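Local structure of mannitol dehydrogenase (Helicobacter pylori, 3TWO) at residues K170-T175 and K287-L292; D236-T241 and K249-L254. The protein probably catalyses the NADP(H)-dependent, zinc-assisted interconversion of cinnamyl alcohols and their aldehydes, as a medium-chain dehydrogenase. All blocks are in the same frame, centred on the assembly; numbering follows the deposited sequence.

Contact 1 (K170-T175 and K287-L292). With NDP (NADPH dihydro-nicotinamide-adenine-dinucleotide phosphate), chain F.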
loop_
_atom_site.group_PDB
_atom_site.type_symbol
_atom_site.label_atom_id
_atom_site.label_comp_id
_atom_site.label_asym_id
_atom_site.label_seq_id
_atom_site.Cartn_x
_atom_site.Cartn_y
_atom_site.Cartn_z
ATOM N N LYS B 170 2.881 -6.222 -15.804
ATOM C CA LYS B 170 4.042 -7.099 -15.754
ATOM C C LYS B 170 4.604 -7.197 -14.357
ATOM O O LYS B 170 4.945 -8.263 -13.937
ATOM C CB LYS B 170 5.211 -6.572 -16.628
ATOM C CG LYS B 170 4.780 -6.122 -18.006
ATOM C CD LYS B 170 5.057 -7.169 -19.006
ATOM C CE LYS B 170 4.446 -8.459 -18.778
ATOM N NZ LYS B 170 5.641 -9.349 -19.244
ATOM N N PHE B 171 4.739 -6.075 -13.666
ATOM C CA PHE B 171 5.254 -6.096 -12.300
ATOM C C PHE B 171 4.441 -7.022 -11.355
ATOM O O PHE B 171 5.034 -7.776 -10.599
ATOM C CB PHE B 171 5.267 -4.667 -11.732
ATOM C CG PHE B 171 5.681 -4.561 -10.290
ATOM C CD1 PHE B 171 7.012 -4.773 -9.886
ATOM C CD2 PHE B 171 4.744 -4.167 -9.319
ATOM C CE1 PHE B 171 7.395 -4.591 -8.510
ATOM C CE2 PHE B 171 5.123 -4.002 -7.975
ATOM C CZ PHE B 171 6.466 -4.205 -7.572
ATOM N N SER B 172 3.102 -6.952 -11.424
ATOM C CA SER B 172 2.233 -7.834 -10.613
ATOM C C SER B 172 2.036 -9.243 -11.241
ATOM O O SER B 172 1.249 -10.044 -10.732
ATOM C CB SER B 172 0.865 -7.166 -10.358
ATOM O OG SER B 172 0.971 -6.017 -9.507
ATOM N N LYS B 173 2.743 -9.528 -12.341
ATOM C CA LYS B 173 2.678 -10.842 -12.994
ATOM C C LYS B 173 1.270 -11.235 -13.435
ATOM O O LYS B 173 0.848 -12.374 -13.304
ATOM C CB LYS B 173 3.223 -11.928 -12.049
ATOM C CG LYS B 173 4.693 -11.813 -11.711
ATOM C CD LYS B 173 4.894 -12.823 -10.536
ATOM C CE LYS B 173 6.339 -13.325 -10.428
ATOM N NZ LYS B 173 7.178 -12.124 -10.624
ATOM N N VAL B 174 0.526 -10.299 -13.967
ATOM C CA VAL B 174 -0.792 -10.675 -14.443
ATOM C C VAL B 174 -0.639 -11.779 -15.534
ATOM O O VAL B 174 0.197 -11.660 -16.449
ATOM C CB VAL B 174 -1.517 -9.374 -14.958
ATOM C CG1 VAL B 174 -2.706 -9.714 -15.831
ATOM C CG2 VAL B 174 -1.878 -8.504 -13.737
ATOM N N THR B 175 -1.429 -12.847 -15.423
ATOM C CA THR B 175 -1.324 -13.915 -16.346
ATOM C C THR B 175 -2.693 -14.620 -16.628
ATOM O O THR B 175 -3.758 -14.074 -16.360
ATOM C CB THR B 175 -0.174 -14.905 -15.913
ATOM O OG1 THR B 175 0.029 -15.851 -16.944
ATOM C CG2 THR B 175 -0.519 -15.675 -14.620
ATOM N N LYS B 287 -2.487 -5.666 -0.912
ATOM C CA LYS B 287 -1.316 -4.794 -1.062
ATOM C C LYS B 287 -1.608 -3.617 -2.004
ATOM O O LYS B 287 -2.331 -3.776 -2.991
ATOM C CB LYS B 287 -0.154 -5.638 -1.603
ATOM C CG LYS B 287 0.245 -6.861 -0.675
ATOM C CD LYS B 287 1.623 -7.367 -1.043
ATOM C CE LYS B 287 1.829 -8.720 -0.447
ATOM N NZ LYS B 287 3.197 -9.185 -0.792
ATOM N N VAL B 288 -1.025 -2.459 -1.745
ATOM C CA VAL B 288 -1.236 -1.282 -2.583
ATOM C C VAL B 288 0.158 -0.783 -3.041
ATOM O O VAL B 288 1.119 -0.774 -2.252
ATOM C CB VAL B 288 -1.925 -0.134 -1.785
ATOM C CG1 VAL B 288 -2.092 1.096 -2.642
ATOM C CG2 VAL B 288 -3.344 -0.544 -1.176
ATOM N N TYR B 289 0.313 -0.405 -4.294
ATOM C CA TYR B 289 1.556 0.306 -4.643
ATOM C C TYR B 289 1.217 1.299 -5.717
ATOM O O TYR B 289 0.110 1.210 -6.324
ATOM C CB TYR B 289 2.637 -0.633 -5.118
ATOM C CG TYR B 289 2.243 -1.429 -6.349
ATOM C CD1 TYR B 289 2.552 -0.931 -7.621
ATOM C CD2 TYR B 289 1.576 -2.691 -6.250
ATOM C CE1 TYR B 289 2.246 -1.646 -8.817
ATOM C CE2 TYR B 289 1.240 -3.425 -7.472
ATOM C CZ TYR B 289 1.576 -2.882 -8.721
ATOM O OH TYR B 289 1.336 -3.524 -9.922
ATOM N N GLY B 290 2.133 2.236 -5.957
ATOM C CA GLY B 290 1.971 3.181 -7.064
ATOM C C GLY B 290 2.888 2.780 -8.215
ATOM O O GLY B 290 3.857 2.052 -8.007
ATOM N N SER B 291 2.623 3.305 -9.401
ATOM C CA SER B 291 3.506 3.069 -10.573
ATOM C C SER B 291 3.599 4.391 -11.350
ATOM O O SER B 291 2.595 5.063 -11.512
ATOM C CB SER B 291 2.942 1.968 -11.490
ATOM O OG SER B 291 3.979 1.454 -12.298
ATOM N N LEU B 292 4.812 4.766 -11.747
ATOM C CA LEU B 292 5.087 5.977 -12.459
ATOM C C LEU B 292 5.668 5.594 -13.828
ATOM O O LEU B 292 6.817 5.108 -13.921
ATOM C CB LEU B 292 6.090 6.849 -11.685
ATOM C CG LEU B 292 6.423 8.211 -12.351
ATOM C CD1 LEU B 292 5.209 9.079 -12.562
ATOM C CD2 LEU B 292 7.492 8.901 -11.502
HETATM P PA NDP F . -8.632 10.231 -19.439
HETATM O O1A NDP F . -9.696 11.139 -18.984
HETATM O O2A NDP F . -8.654 9.359 -20.751
HETATM O O5B NDP F . -9.405 8.967 -18.759
HETATM C C5B NDP F . -9.971 9.024 -17.342
HETATM C C4B NDP F . -11.141 8.050 -17.272
HETATM O O4B NDP F . -11.667 7.766 -15.909
HETATM C C3B NDP F . -12.309 8.616 -18.112
HETATM O O3B NDP F . -12.815 7.518 -18.962
HETATM C C2B NDP F . -13.346 9.007 -17.025
HETATM O O2B NDP F . -14.644 8.836 -17.624
HETATM C C1B NDP F . -13.150 7.892 -15.971
HETATM N N9A NDP F . -13.443 8.330 -14.587
HETATM C C8A NDP F . -13.274 9.584 -14.110
HETATM N N7A NDP F . -13.589 9.551 -12.825
HETATM C C5A NDP F . -13.948 8.313 -12.495
HETATM C C6A NDP F . -14.363 7.722 -11.316
HETATM N N6A NDP F . -14.505 8.411 -10.132
HETATM N N1A NDP F . -14.655 6.428 -11.373
HETATM C C2A NDP F . -14.533 5.699 -12.461
HETATM N N3A NDP F . -14.127 6.229 -13.590
HETATM C C4A NDP F . -13.846 7.544 -13.620
HETATM O O3 NDP F . -7.401 10.006 -18.477
HETATM P PN NDP F . -6.094 9.295 -18.821
HETATM O O1N NDP F . -6.289 7.843 -19.038
HETATM O O2N NDP F . -5.186 10.019 -19.850
HETATM O O5D NDP F . -5.310 9.500 -17.472
HETATM C C5D NDP F . -6.009 9.111 -16.192
HETATM C C4D NDP F . -5.173 9.602 -14.936
HETATM O O4D NDP F . -3.928 8.895 -15.094
HETATM C C3D NDP F . -4.835 11.117 -14.889
HETATM O O3D NDP F . -4.928 11.563 -13.508
HETATM C C2D NDP F . -3.393 11.125 -15.448
HETATM O O2D NDP F . -2.683 12.199 -14.936
HETATM C C1D NDP F . -2.847 9.824 -14.814
HETATM N N1N NDP F . -1.565 9.328 -15.419
HETATM C C2N NDP F . -0.574 8.823 -14.547
HETATM C C3N NDP F . 0.628 8.349 -15.047
HETATM C C7N NDP F . 1.637 7.731 -14.081
HETATM O O7N NDP F . 1.272 7.290 -12.979
HETATM N N7N NDP F . 2.826 7.473 -14.614
HETATM C C4N NDP F . 0.876 8.413 -16.438
HETATM C C5N NDP F . -0.128 8.883 -17.335
HETATM C C6N NDP F . -1.329 9.349 -16.843
HETATM P P2B NDP F . -15.821 9.847 -17.430
HETATM O O1X NDP F . -16.356 10.124 -18.955
HETATM O O2X NDP F . -16.788 9.311 -16.466
HETATM O O3X NDP F . -15.192 11.223 -16.941
#

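Contact 2 (D236-T241 and K249-L254). With NDP (NADPH dihydro-nicotinamide-adenine-dinucleotide phosphate), chain F.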
loop_
_atom_site.group_PDB
_atom_site.type_symbol
_atom_site.label_atom_id
_atom_site.label_comp_id
_atom_site.label_asym_id
_atom_site.label_seq_id
_atom_site.Cartn_x
_atom_site.Cartn_y
_atom_site.Cartn_z
ATOM N N ASP B 236 -7.903 -10.275 -8.195
ATOM C CA ASP B 236 -6.508 -10.501 -7.841
ATOM C C ASP B 236 -5.669 -9.240 -8.029
ATOM O O ASP B 236 -4.645 -9.066 -7.398
ATOM C CB ASP B 236 -5.925 -11.569 -8.755
ATOM C CG ASP B 236 -6.620 -12.899 -8.610
ATOM O OD1 ASP B 236 -6.627 -13.472 -7.502
ATOM O OD2 ASP B 236 -7.148 -13.367 -9.614
ATOM N N PHE B 237 -6.097 -8.402 -8.959
ATOM C CA PHE B 237 -5.339 -7.271 -9.340
ATOM C C PHE B 237 -6.286 -6.184 -9.843
ATOM O O PHE B 237 -7.231 -6.458 -10.600
ATOM C CB PHE B 237 -4.290 -7.662 -10.407
ATOM C CG PHE B 237 -3.608 -6.479 -11.041
ATOM C CD1 PHE B 237 -2.336 -6.101 -10.636
ATOM C CD2 PHE B 237 -4.260 -5.727 -12.044
ATOM C CE1 PHE B 237 -1.656 -4.942 -11.246
ATOM C CE2 PHE B 237 -3.633 -4.597 -12.648
ATOM C CZ PHE B 237 -2.309 -4.212 -12.226
ATOM N N ILE B 238 -6.065 -4.958 -9.385
ATOM C CA ILE B 238 -6.828 -3.796 -9.833
ATOM C C ILE B 238 -5.848 -2.673 -10.187
ATOM O O ILE B 238 -4.937 -2.358 -9.382
ATOM C CB ILE B 238 -7.790 -3.284 -8.744
ATOM C CG1 ILE B 238 -8.892 -4.334 -8.423
ATOM C CG2 ILE B 238 -8.465 -1.963 -9.160
ATOM C CD1 ILE B 238 -9.754 -3.968 -7.194
ATOM N N ILE B 239 -6.023 -2.061 -11.372
ATOM C CA ILE B 239 -5.250 -0.844 -11.686
ATOM C C ILE B 239 -6.225 0.315 -11.724
ATOM O O ILE B 239 -7.252 0.234 -12.415
ATOM C CB ILE B 239 -4.455 -0.977 -13.030
ATOM C CG1 ILE B 239 -3.729 0.316 -13.394
ATOM C CG2 ILE B 239 -5.394 -1.481 -14.197
ATOM C CD1 ILE B 239 -2.793 0.153 -14.551
ATOM N N SER B 240 -5.961 1.339 -10.924
ATOM C CA SER B 240 -6.823 2.504 -10.870
ATOM C C SER B 240 -6.216 3.671 -11.670
ATOM O O SER B 240 -5.151 4.185 -11.328
ATOM C CB SER B 240 -7.053 2.967 -9.444
ATOM O OG SER B 240 -7.919 4.080 -9.465
ATOM N N THR B 241 -6.923 4.081 -12.725
ATOM C CA THR B 241 -6.485 5.196 -13.532
ATOM C C THR B 241 -7.348 6.422 -13.261
ATOM O O THR B 241 -7.295 7.365 -14.047
ATOM C CB THR B 241 -6.612 4.911 -15.024
ATOM O OG1 THR B 241 -8.003 5.060 -15.425
ATOM C CG2 THR B 241 -6.067 3.497 -15.353
ATOM N N LYS B 249 -10.756 3.035 -0.524
ATOM C CA LYS B 249 -11.277 1.840 0.161
ATOM C C LYS B 249 -12.258 1.043 -0.660
ATOM O O LYS B 249 -12.306 -0.164 -0.531
ATOM C CB LYS B 249 -11.924 2.126 1.541
ATOM C CG LYS B 249 -10.900 2.662 2.557
ATOM C CD LYS B 249 -11.570 3.078 3.913
ATOM C CE LYS B 249 -12.758 4.027 3.762
ATOM N NZ LYS B 249 -12.266 5.431 3.395
ATOM N N ASP B 250 -13.034 1.726 -1.507
ATOM C CA ASP B 250 -14.062 1.076 -2.326
ATOM C C ASP B 250 -13.436 0.062 -3.262
ATOM O O ASP B 250 -14.102 -0.890 -3.612
ATOM C CB ASP B 250 -14.791 2.121 -3.173
ATOM C CG ASP B 250 -15.717 2.950 -2.363
ATOM O OD1 ASP B 250 -16.206 2.492 -1.314
ATOM O OD2 ASP B 250 -15.971 4.065 -2.797
ATOM N N TYR B 251 -12.201 0.322 -3.700
ATOM C CA TYR B 251 -11.396 -0.631 -4.525
ATOM C C TYR B 251 -10.581 -1.612 -3.722
ATOM O O TYR B 251 -10.544 -2.785 -4.078
ATOM C CB TYR B 251 -10.506 0.071 -5.553
ATOM C CG TYR B 251 -11.411 0.691 -6.607
ATOM C CD1 TYR B 251 -11.801 2.051 -6.531
ATOM C CD2 TYR B 251 -11.989 -0.119 -7.620
ATOM C CE1 TYR B 251 -12.707 2.605 -7.496
ATOM C CE2 TYR B 251 -12.910 0.413 -8.584
ATOM C CZ TYR B 251 -13.229 1.760 -8.530
ATOM O OH TYR B 251 -14.139 2.242 -9.469
ATOM N N LEU B 252 -9.918 -1.137 -2.662
ATOM C CA LEU B 252 -9.063 -2.007 -1.874
ATOM C C LEU B 252 -9.885 -3.160 -1.296
ATOM O O LEU B 252 -9.458 -4.303 -1.314
ATOM C CB LEU B 252 -8.315 -1.212 -0.767
ATOM C CG LEU B 252 -7.419 -1.977 0.223
ATOM C CD1 LEU B 252 -6.228 -2.656 -0.511
ATOM C CD2 LEU B 252 -6.853 -1.081 1.304
ATOM N N LYS B 253 -11.082 -2.876 -0.819
ATOM C CA LYS B 253 -11.937 -3.941 -0.306
ATOM C C LYS B 253 -12.303 -4.995 -1.385
ATOM O O LYS B 253 -12.731 -6.062 -1.029
ATOM C CB LYS B 253 -13.227 -3.402 0.299
ATOM C CG LYS B 253 -14.111 -2.703 -0.741
ATOM C CD LYS B 253 -15.574 -3.072 -0.557
ATOM C CE LYS B 253 -16.274 -2.377 0.594
ATOM N NZ LYS B 253 -15.547 -1.156 1.015
ATOM N N LEU B 254 -12.156 -4.712 -2.680
ATOM C CA LEU B 254 -12.528 -5.726 -3.701
ATOM C C LEU B 254 -11.474 -6.834 -3.860
ATOM O O LEU B 254 -11.720 -7.853 -4.544
ATOM C CB LEU B 254 -12.759 -5.061 -5.089
ATOM C CG LEU B 254 -13.985 -4.121 -5.133
ATOM C CD1 LEU B 254 -14.091 -3.420 -6.465
ATOM C CD2 LEU B 254 -15.284 -4.864 -4.734
HETATM P PA NDP F . -8.632 10.231 -19.439
HETATM O O1A NDP F . -9.696 11.139 -18.984
HETATM O O2A NDP F . -8.654 9.359 -20.751
HETATM O O5B NDP F . -9.405 8.967 -18.759
HETATM C C5B NDP F . -9.971 9.024 -17.342
HETATM C C4B NDP F . -11.141 8.050 -17.272
HETATM O O4B NDP F . -11.667 7.766 -15.909
HETATM C C3B NDP F . -12.309 8.616 -18.112
HETATM O O3B NDP F . -12.815 7.518 -18.962
HETATM C C2B NDP F . -13.346 9.007 -17.025
HETATM O O2B NDP F . -14.644 8.836 -17.624
HETATM C C1B NDP F . -13.150 7.892 -15.971
HETATM N N9A NDP F . -13.443 8.330 -14.587
HETATM C C8A NDP F . -13.274 9.584 -14.110
HETATM N N7A NDP F . -13.589 9.551 -12.825
HETATM C C5A NDP F . -13.948 8.313 -12.495
HETATM C C6A NDP F . -14.363 7.722 -11.316
HETATM N N6A NDP F . -14.505 8.411 -10.132
HETATM N N1A NDP F . -14.655 6.428 -11.373
HETATM C C2A NDP F . -14.533 5.699 -12.461
HETATM N N3A NDP F . -14.127 6.229 -13.590
HETATM C C4A NDP F . -13.846 7.544 -13.620
HETATM O O3 NDP F . -7.401 10.006 -18.477
HETATM P PN NDP F . -6.094 9.295 -18.821
HETATM O O1N NDP F . -6.289 7.843 -19.038
HETATM O O2N NDP F . -5.186 10.019 -19.850
HETATM O O5D NDP F . -5.310 9.500 -17.472
HETATM C C5D NDP F . -6.009 9.111 -16.192
HETATM C C4D NDP F . -5.173 9.602 -14.936
HETATM O O4D NDP F . -3.928 8.895 -15.094
HETATM C C3D NDP F . -4.835 11.117 -14.889
HETATM O O3D NDP F . -4.928 11.563 -13.508
HETATM C C2D NDP F . -3.393 11.125 -15.448
HETATM O O2D NDP F . -2.683 12.199 -14.936
HETATM C C1D NDP F . -2.847 9.824 -14.814
HETATM N N1N NDP F . -1.565 9.328 -15.419
HETATM C C2N NDP F . -0.574 8.823 -14.547
HETATM C C3N NDP F . 0.628 8.349 -15.047
HETATM C C7N NDP F . 1.637 7.731 -14.081
HETATM O O7N NDP F . 1.272 7.290 -12.979
HETATM N N7N NDP F . 2.826 7.473 -14.614
HETATM C C4N NDP F . 0.876 8.413 -16.438
HETATM C C5N NDP F . -0.128 8.883 -17.335
HETATM C C6N NDP F . -1.329 9.349 -16.843
HETATM P P2B NDP F . -15.821 9.847 -17.430
HETATM O O1X NDP F . -16.356 10.124 -18.955
HETATM O O2X NDP F . -16.788 9.311 -16.466
HETATM O O3X NDP F . -15.192 11.223 -16.941
#

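Contact 1 (K170-T175 and K287-L292)
Phe171 and Ser172, where helix 158-171 ends, close on the ring of Tyr289 from strand 287-290. The phenyl ring of Phe171 presents its CD2-CE2 edge to one face of the tyrosine: an edge-to-face pair with centroids 4.9 Å apart and planes at 74°. CE2 stands 3.7 Å above the Tyr289 plane, over the middle of the ring, while CD2 lies further out, 3.5 Å from Tyr289 CZ. The two side chains run past each other in opposite directions, and CG of Phe171, anti to the backbone N (chi1 176°), turns this edge onto the phenol. Tyr289 takes the rarer first torsion, chi1 60°, with CG between backbone N and carbonyl carbon, and reaches from the strand to the helix end. There Tyr289 OH donates a hydrogen bond of 2.6 Å to Ser172 OG, which sits at the edge of the phenol ring, near its plane. The hydrogen bond fixes the hydroxyl end, and the Phe171 edge covers one face of the ring. Ser172 OG is also hydrogen-bonded to Asp260 OD1 on the adjoining strand 259-263, tying helix end and sheet together. Phe171 also makes an edge-to-face pair with Tyr257 of the second subunit. Lys173, with positive phi, is the C' residue of a Schellman motif that ends the helix. Further along, Leu292 CD1 approaches the NADPH carboxamide, 3.5 Å from N7N. The contact thus joins a helix C-terminus to the sixth strand of the parallel Rossmann sheet, where Val288 and Gly290 bond through their backbones to the second subunit.

Contact 2 (D236-T241 and K249-L254)
Ile238, midway along strand 235-240, packs its two methyl ends, CG2 and CD1, against segment 249-254. Its CB points toward that segment, and from it the two branches part. CG2, anti to the backbone N, leans to Tyr251 and comes within 4.3 Å of ring atom CD2, meeting the ring obliquely. CG1 goes the other way, beside the backbone N (chi1 -65°), and the extended second torsion (chi2 171°) carries CD1 to the backbone carbonyl of Tyr251. This methyl ends 3.4 Å from Tyr251 O and 3.8 Å from Leu254 CB, where the isoleucine and leucine side chains cross at about a right angle. Tyr251 O also accepts a hydrogen bond from Leu254 N at 2.9 Å, and CD1 lies against the same oxygen as an apolar neighbour. All three touching residues are buried, and the cross-segment contact is wholly van der Waals. The next residue on the same side of the strand, Ser240, bonds through OG to Tyr246 OH, while Thr241 brings its O to 3.1 Å from NADPH C5D at the strand's C-terminal end. Around them, Ile238 also rests on Leu261 of strand 259-263 and on Leu255 of strand 255-256, and the Tyr251 ring stacks edge-to-face with Phe206 and touches Ala183, so that helix 248-252 packs on the parallel sheet over strands 235-240, 179-183 and 202-206.

How the contacts relate
Contacts 1 and 2 pack on the same six-stranded parallel sheet of the Rossmann domain, their centres about 12 Å apart, and contact 2 is nested in the chain between the segments of contact 1. Contact 1 holds the last strand of this chain's sheet, 287-290, whose backbone bonds on to the second subunit, and is partly buried; its chemistry is aromatic and polar. Contact 2 holds the inner strand 235-240, is buried, touches no other chain, and is packing of isoleucine methyls alone. Phe237 bridges them: its CE1 lies 3.3 Å from Ser172 OG, while Val288 CG2 meets Leu252 CD1 at 3.6 Å. Both reach NADPH, contact 1 at the nicotinamide carboxamide and contact 2 at the nicotinamide-side ribose.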